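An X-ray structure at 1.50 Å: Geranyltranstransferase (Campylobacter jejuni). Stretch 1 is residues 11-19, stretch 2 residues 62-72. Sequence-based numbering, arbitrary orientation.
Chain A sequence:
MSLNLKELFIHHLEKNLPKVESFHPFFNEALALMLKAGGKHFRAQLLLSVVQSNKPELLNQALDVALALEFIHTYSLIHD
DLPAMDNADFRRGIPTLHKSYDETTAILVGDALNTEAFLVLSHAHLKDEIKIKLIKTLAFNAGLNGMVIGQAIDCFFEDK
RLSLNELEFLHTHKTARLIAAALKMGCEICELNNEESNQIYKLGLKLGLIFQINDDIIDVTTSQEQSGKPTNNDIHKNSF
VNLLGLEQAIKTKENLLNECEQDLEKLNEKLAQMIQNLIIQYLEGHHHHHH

Stretch 1 (11-19) HHLEKNLPK
Stretch 2 62-72: ALDVALALEFI

Stretch 1 packs the last turn of a helix, His 11 to Glu 14, and the loop that follows it against one side of the helix spanning stretch 2. The register runs from His 12 beside Leu 63 (CA to CA 7.0 Å) through Leu 13 beside Leu 67 (CA to CA 6.7 Å) to Pro 18 near Phe 71 (CA to CA 9.5 Å), so both chains advance in the same sense, the backbones separating only toward Pro 18. The stretch 2 helix is kinked at Asp 64 and Val 65.

His 12 carries the polar part of the contact. With chi1 t (-171°) and chi2 at 77°, its ring lies with one face over Leu 63, whose CB sits 3.5 Å from the ring centroid, 4° off the normal, in a CH-pi contact. The same orientation directs the ring edge at Asp 64, where NE2 of His 12 donates a hydrogen bond to OD1 of Asp 64 (2.8 Å, 144°). The CA-to-CB bond of Asp 64 points sideways, but chi1 m (-76°) and chi2 -19° bring its carboxylate nearer.

Leu 67, chi1 t and chi2 p, spreads its methyls along stretch 1: CD1 lies 4.2 Å from Leu 13 (t,t) CB, and CD2 3.6 Å from Asn 16 CB.

Past Glu 14 the chain leaves helical geometry at Lys 15 (phi/psi -101/9°); Asn 16 follows at -131/33°, and Leu 17 and Pro 18 are extended, near -70/130°. Asn 16 N donates a hydrogen bond to Leu 13 O (3.0 Å), and its side chain (chi1 m, chi2 -76°) folds back so that ND2 donates to His 12 O (2.8 Å, 163°). Phe 71 (chi1 m, chi2 5°) reaches this segment with its ring tip: CZ is 3.7 Å from Pro 18 CG, while Asn 16 O approaches the ring edge, 3.8 Å from Phe 71 CZ. Leu 17 (m,t) points away.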

ATOM      1  N   HIS A  11     -19.102   6.480  12.781  1.00 14.05           N
ATOM      2  CA  HIS A  11     -19.704   7.556  12.010  1.00 15.73           C
ATOM      3  C   HIS A  11     -18.678   8.122  11.011  1.00 14.87           C
ATOM      4  O   HIS A  11     -19.003   8.396   9.851  1.00 14.80           O
ATOM      5  CB  HIS A  11     -20.211   8.631  12.971  1.00 18.90           C
ATOM      6  CG  HIS A  11     -20.893   9.780  12.302  1.00 24.63           C
ATOM      7  ND1 HIS A  11     -22.206   9.727  11.884  1.00 27.81           N
ATOM      8  CD2 HIS A  11     -20.451  11.025  12.001  1.00 27.26           C
ATOM      9  CE1 HIS A  11     -22.540  10.886  11.343  1.00 28.20           C
ATOM     10  NE2 HIS A  11     -21.493  11.690  11.402  1.00 28.31           N
ATOM     11  N   HIS A  12     -17.428   8.257  11.447  1.00 12.71           N
ATOM     12  CA  HIS A  12     -16.382   8.775  10.567  1.00 12.17           C
ATOM     13  C   HIS A  12     -16.144   7.832   9.389  1.00 12.14           C
ATOM     14  O   HIS A  12     -16.055   8.268   8.246  1.00 12.68           O
ATOM     15  CB  HIS A  12     -15.090   8.991  11.354  1.00 12.58           C
ATOM     16  CG  HIS A  12     -14.029   9.719  10.591  1.00 12.63           C
ATOM     17  ND1 HIS A  12     -14.063  11.081  10.389  1.00 13.06           N
ATOM     18  CD2 HIS A  12     -12.905   9.274   9.974  1.00 12.34           C
ATOM     19  CE1 HIS A  12     -12.994  11.450   9.705  1.00 13.45           C
ATOM     20  NE2 HIS A  12     -12.278  10.372   9.431  1.00 12.62           N
ATOM     21  N   LEU A  13     -16.052   6.536   9.678  1.00 11.85           N
ATOM     22  CA  LEU A  13     -15.839   5.538   8.639  1.00 12.91           C
ATOM     23  C   LEU A  13     -16.982   5.580   7.630  1.00 13.58           C
ATOM     24  O   LEU A  13     -16.759   5.575   6.420  1.00 13.32           O
ATOM     25  CB  LEU A  13     -15.718   4.145   9.266  1.00 13.66           C
ATOM     26  CG  LEU A  13     -15.541   2.941   8.322  1.00 15.24           C
ATOM     27  CD1 LEU A  13     -14.826   1.789   9.037  1.00 17.03           C
ATOM     28  CD2 LEU A  13     -16.870   2.470   7.781  1.00 18.76           C
ATOM     29  N   GLU A  14     -18.210   5.650   8.125  1.00 14.26           N
ATOM     30  CA  GLU A  14     -19.347   5.590   7.222  1.00 16.60           C
ATOM     31  C   GLU A  14     -19.447   6.790   6.270  1.00 15.70           C
ATOM     32  O   GLU A  14     -20.010   6.673   5.184  1.00 17.81           O
ATOM     33  CB  GLU A  14     -20.633   5.334   8.010  1.00 19.55           C
ATOM     34  CG  GLU A  14     -20.603   3.921   8.600  1.00 23.24           C
ATOM     35  CD  GLU A  14     -21.838   3.531   9.380  1.00 29.15           C
ATOM     36  OE1 GLU A  14     -22.654   4.414   9.706  1.00 31.28           O
ATOM     37  OE2 GLU A  14     -21.971   2.325   9.690  1.00 30.75           O
ATOM     38  N   LYS A  15     -18.871   7.930   6.645  1.00 14.55           N
ATOM     39  CA  LYS A  15     -18.882   9.080   5.740  1.00 15.57           C
ATOM     40  C   LYS A  15     -17.563   9.276   4.991  1.00 14.37           C
ATOM     41  O   LYS A  15     -17.369  10.283   4.299  1.00 16.20           O
ATOM     42  CB  LYS A  15     -19.296  10.350   6.471  1.00 19.88           C
ATOM     43  CG  LYS A  15     -18.364  10.750   7.563  1.00 22.66           C
ATOM     44  CD  LYS A  15     -19.082  11.655   8.551  1.00 26.17           C
ATOM     45  CE  LYS A  15     -18.279  12.897   8.785  1.00 29.67           C
ATOM     46  NZ  LYS A  15     -18.165  13.620   7.486  1.00 30.61           N
ATOM     47  N   ASN A  16     -16.673   8.292   5.115  1.00 12.91           N
ATOM     48  CA  ASN A  16     -15.374   8.337   4.460  1.00 11.67           C
ATOM     49  C   ASN A  16     -15.063   7.047   3.712  1.00 11.47           C
ATOM     50  O   ASN A  16     -13.912   6.627   3.627  1.00 12.00           O
ATOM     51  CB  ASN A  16     -14.276   8.664   5.485  1.00 11.44           C
ATOM     52  CG  ASN A  16     -14.260  10.133   5.837  1.00 12.06           C
ATOM     53  OD1 ASN A  16     -13.782  10.959   5.049  1.00 13.60           O
ATOM     54  ND2 ASN A  16     -14.832  10.475   6.992  1.00 11.52           N
ATOM     55  N   LEU A  17     -16.092   6.412   3.164  1.00 11.44           N
ATOM     56  CA  LEU A  17     -15.859   5.181   2.423  1.00 11.68           C
ATOM     57  C   LEU A  17     -15.134   5.541   1.132  1.00 12.24           C
ATOM     58  O   LEU A  17     -15.531   6.468   0.426  1.00 14.98           O
ATOM     59  CB  LEU A  17     -17.185   4.490   2.100  1.00 13.68           C
ATOM     60  CG  LEU A  17     -17.925   4.010   3.350  1.00 14.20           C
ATOM     61  CD1 LEU A  17     -19.380   3.643   2.999  1.00 15.35           C
ATOM     62  CD2 LEU A  17     -17.195   2.825   4.022  1.00 14.49           C
ATOM     63  N   PRO A  18     -14.051   4.828   0.824  1.00 12.64           N
ATOM     64  CA  PRO A  18     -13.296   5.168  -0.386  1.00 13.34           C
ATOM     65  C   PRO A  18     -14.122   4.854  -1.629  1.00 13.75           C
ATOM     66  O   PRO A  18     -14.756   3.804  -1.704  1.00 14.19           O
ATOM     67  CB  PRO A  18     -12.060   4.255  -0.322  1.00 15.84           C
ATOM     68  CG  PRO A  18     -12.279   3.325   0.790  1.00 17.97           C
ATOM     69  CD  PRO A  18     -13.523   3.648   1.530  1.00 13.87           C
ATOM     70  N   LYS A  19     -14.132   5.766  -2.586  1.00 13.59           N
ATOM     71  CA  LYS A  19     -14.901   5.538  -3.807  1.00 14.38           C
ATOM     72  C   LYS A  19     -14.316   6.356  -4.935  1.00 13.88           C
ATOM     73  O   LYS A  19     -13.632   7.356  -4.696  1.00 14.56           O
ATOM     74  CB  LYS A  19     -16.366   5.904  -3.598  1.00 18.75           C
ATOM     75  CG  LYS A  19     -16.562   7.302  -3.080  1.00 22.92           C
ATOM     76  CD  LYS A  19     -18.001   7.513  -2.646  1.00 27.32           C
ATOM     77  CE  LYS A  19     -18.148   8.772  -1.817  1.00 30.17           C
ATOM     78  NZ  LYS A  19     -19.544   8.934  -1.326  1.00 31.77           N
ATOM     79  N   ALA A  62      -7.475  13.139  14.396  1.00  9.88           N
ATOM     80  CA  ALA A  62      -6.935  11.783  14.502  1.00  9.21           C
ATOM     81  C   ALA A  62      -7.809  10.733  13.848  1.00  9.09           C
ATOM     82  O   ALA A  62      -7.340   9.623  13.604  1.00  9.80           O
ATOM     83  CB  ALA A  62      -6.697  11.413  15.971  1.00 11.03           C
ATOM     84  N   LEU A  63      -9.084  11.044  13.626  1.00  9.46           N
ATOM     85  CA  LEU A  63      -9.981  10.049  13.065  1.00  9.56           C
ATOM     86  C   LEU A  63      -9.483   9.535  11.718  1.00  9.31           C
ATOM     87  O   LEU A  63      -9.654   8.350  11.418  1.00 10.21           O
ATOM     88  CB  LEU A  63     -11.401  10.611  12.928  1.00  9.48           C
ATOM     89  CG  LEU A  63     -12.137  10.803  14.254  1.00 10.17           C
ATOM     90  CD1 LEU A  63     -13.342  11.718  14.060  1.00 11.68           C
ATOM     91  CD2 LEU A  63     -12.544   9.489  14.909  1.00 11.47           C
ATOM     92  N   ASP A  64      -8.871  10.407  10.913  1.00  9.51           N
ATOM     93  CA  ASP A  64      -8.339   9.988   9.609  1.00  9.26           C
ATOM     94  C   ASP A  64      -7.179   9.008   9.789  1.00  9.17           C
ATOM     95  O   ASP A  64      -6.961   8.140   8.950  1.00  9.65           O
ATOM     96  CB  ASP A  64      -7.830  11.176   8.790  1.00 10.46           C
ATOM     97  CG  ASP A  64      -8.941  11.993   8.167  1.00 11.55           C
ATOM     98  OD1 ASP A  64     -10.083  11.489   8.044  1.00 11.79           O
ATOM     99  OD2 ASP A  64      -8.652  13.153   7.777  1.00 12.56           O
ATOM    100  N   VAL A  65      -6.422   9.150  10.874  1.00  9.11           N
ATOM    101  CA  VAL A  65      -5.285   8.259  11.099  1.00  8.93           C
ATOM    102  C   VAL A  65      -5.816   6.897  11.543  1.00  9.18           C
ATOM    103  O   VAL A  65      -5.331   5.852  11.090  1.00  9.76           O
ATOM    104  CB  VAL A  65      -4.292   8.856  12.146  1.00  9.22           C
ATOM    105  CG1 VAL A  65      -3.042   7.996  12.245  1.00  9.29           C
ATOM    106  CG2 VAL A  65      -3.922  10.284  11.760  1.00 10.64           C
ATOM    107  N   ALA A  66      -6.828   6.903  12.408  1.00  8.81           N
ATOM    108  CA  ALA A  66      -7.520   5.671  12.776  1.00  9.69           C
ATOM    109  C   ALA A  66      -8.102   4.994  11.536  1.00  9.33           C
ATOM    110  O   ALA A  66      -8.066   3.757  11.412  1.00  9.61           O
ATOM    111  CB  ALA A  66      -8.631   5.964  13.792  1.00 11.88           C
ATOM    112  N   LEU A  67      -8.652   5.795  10.624  1.00  8.76           N
ATOM    113  CA  LEU A  67      -9.218   5.265   9.388  1.00 10.00           C
ATOM    114  C   LEU A  67      -8.156   4.540   8.556  1.00  8.65           C
ATOM    115  O   LEU A  67      -8.395   3.432   8.055  1.00 10.22           O
ATOM    116  CB  LEU A  67      -9.846   6.389   8.570  1.00 13.68           C
ATOM    117  CG  LEU A  67     -10.732   5.933   7.407  1.00 15.17           C
ATOM    118  CD1 LEU A  67     -11.888   5.108   7.956  1.00 16.46           C
ATOM    119  CD2 LEU A  67     -11.245   7.157   6.669  1.00 18.01           C
ATOM    120  N   ALA A  68      -6.981   5.148   8.428  1.00  9.33           N
ATOM    121  CA  ALA A  68      -5.879   4.524   7.697  1.00  9.80           C
ATOM    122  C   ALA A  68      -5.524   3.150   8.287  1.00  8.35           C
ATOM    123  O   ALA A  68      -5.297   2.184   7.537  1.00 10.37           O
ATOM    124  CB  ALA A  68      -4.664   5.434   7.710  1.00  9.69           C
ATOM    125  N   LEU A  69      -5.473   3.064   9.619  1.00  8.57           N
ATOM    126  CA  LEU A  69      -5.204   1.796  10.301  1.00  8.78           C
ATOM    127  C   LEU A  69      -6.228   0.739   9.940  1.00  9.14           C
ATOM    128  O   LEU A  69      -5.863  -0.407   9.649  1.00 10.01           O
ATOM    129  CB  LEU A  69      -5.202   1.974  11.815  1.00 11.60           C
ATOM    130  CG  LEU A  69      -3.914   2.429  12.466  1.00 13.80           C
ATOM    131  CD1 LEU A  69      -4.239   2.870  13.897  1.00 16.12           C
ATOM    132  CD2 LEU A  69      -2.874   1.316  12.437  1.00 13.96           C
ATOM    133  N   GLU A  70      -7.504   1.123   9.949  1.00  9.94           N
ATOM    134  CA  GLU A  70      -8.554   0.160   9.640  1.00  9.55           C
ATOM    135  C   GLU A  70      -8.589  -0.200   8.145  1.00  8.98           C
ATOM    136  O   GLU A  70      -8.973  -1.323   7.793  1.00  9.24           O
ATOM    137  CB  GLU A  70      -9.909   0.647  10.164  1.00 10.54           C
ATOM    138  CG  GLU A  70      -9.912   0.721  11.682  1.00 11.66           C
ATOM    139  CD  GLU A  70      -9.829  -0.648  12.390  1.00 12.40           C
ATOM    140  OE1 GLU A  70     -10.304  -1.681  11.849  1.00 14.48           O
ATOM    141  OE2 GLU A  70      -9.299  -0.684  13.517  1.00 11.80           O
ATOM    142  N   PHE A  71      -8.157   0.718   7.277  1.00  8.18           N
ATOM    143  CA  PHE A  71      -8.026   0.380   5.852  1.00  8.25           C
ATOM    144  C   PHE A  71      -6.962  -0.702   5.683  1.00  8.30           C
ATOM    145  O   PHE A  71      -7.163  -1.661   4.933  1.00  9.23           O
ATOM    146  CB  PHE A  71      -7.643   1.598   4.998  1.00  9.24           C
ATOM    147  CG  PHE A  71      -8.791   2.549   4.684  1.00  9.91           C
ATOM    148  CD1 PHE A  71     -10.058   2.387   5.226  1.00 10.08           C
ATOM    149  CD2 PHE A  71      -8.566   3.627   3.853  1.00 10.84           C
ATOM    150  CE1 PHE A  71     -11.087   3.287   4.921  1.00 10.38           C
ATOM    151  CE2 PHE A  71      -9.572   4.534   3.545  1.00 11.87           C
ATOM    152  CZ  PHE A  71     -10.838   4.361   4.082  1.00 10.47           C
ATOM    153  N   ILE A  72      -5.817  -0.535   6.343  1.00  8.40           N
ATOM    154  CA  ILE A  72      -4.760  -1.538   6.263  1.00  9.44           C
ATOM    155  C   ILE A  72      -5.271  -2.845   6.809  1.00  8.99           C
ATOM    156  O   ILE A  72      -5.079  -3.894   6.204  1.00 10.21           O
ATOM    157  CB  ILE A  72      -3.523  -1.127   7.096  1.00 10.99           C
ATOM    158  CG1 ILE A  72      -2.794   0.023   6.396  1.00 12.59           C
ATOM    159  CG2 ILE A  72      -2.598  -2.352   7.388  1.00 11.26           C
ATOM    160  CD1 ILE A  72      -2.171  -0.372   5.069  1.00 13.34           C
TER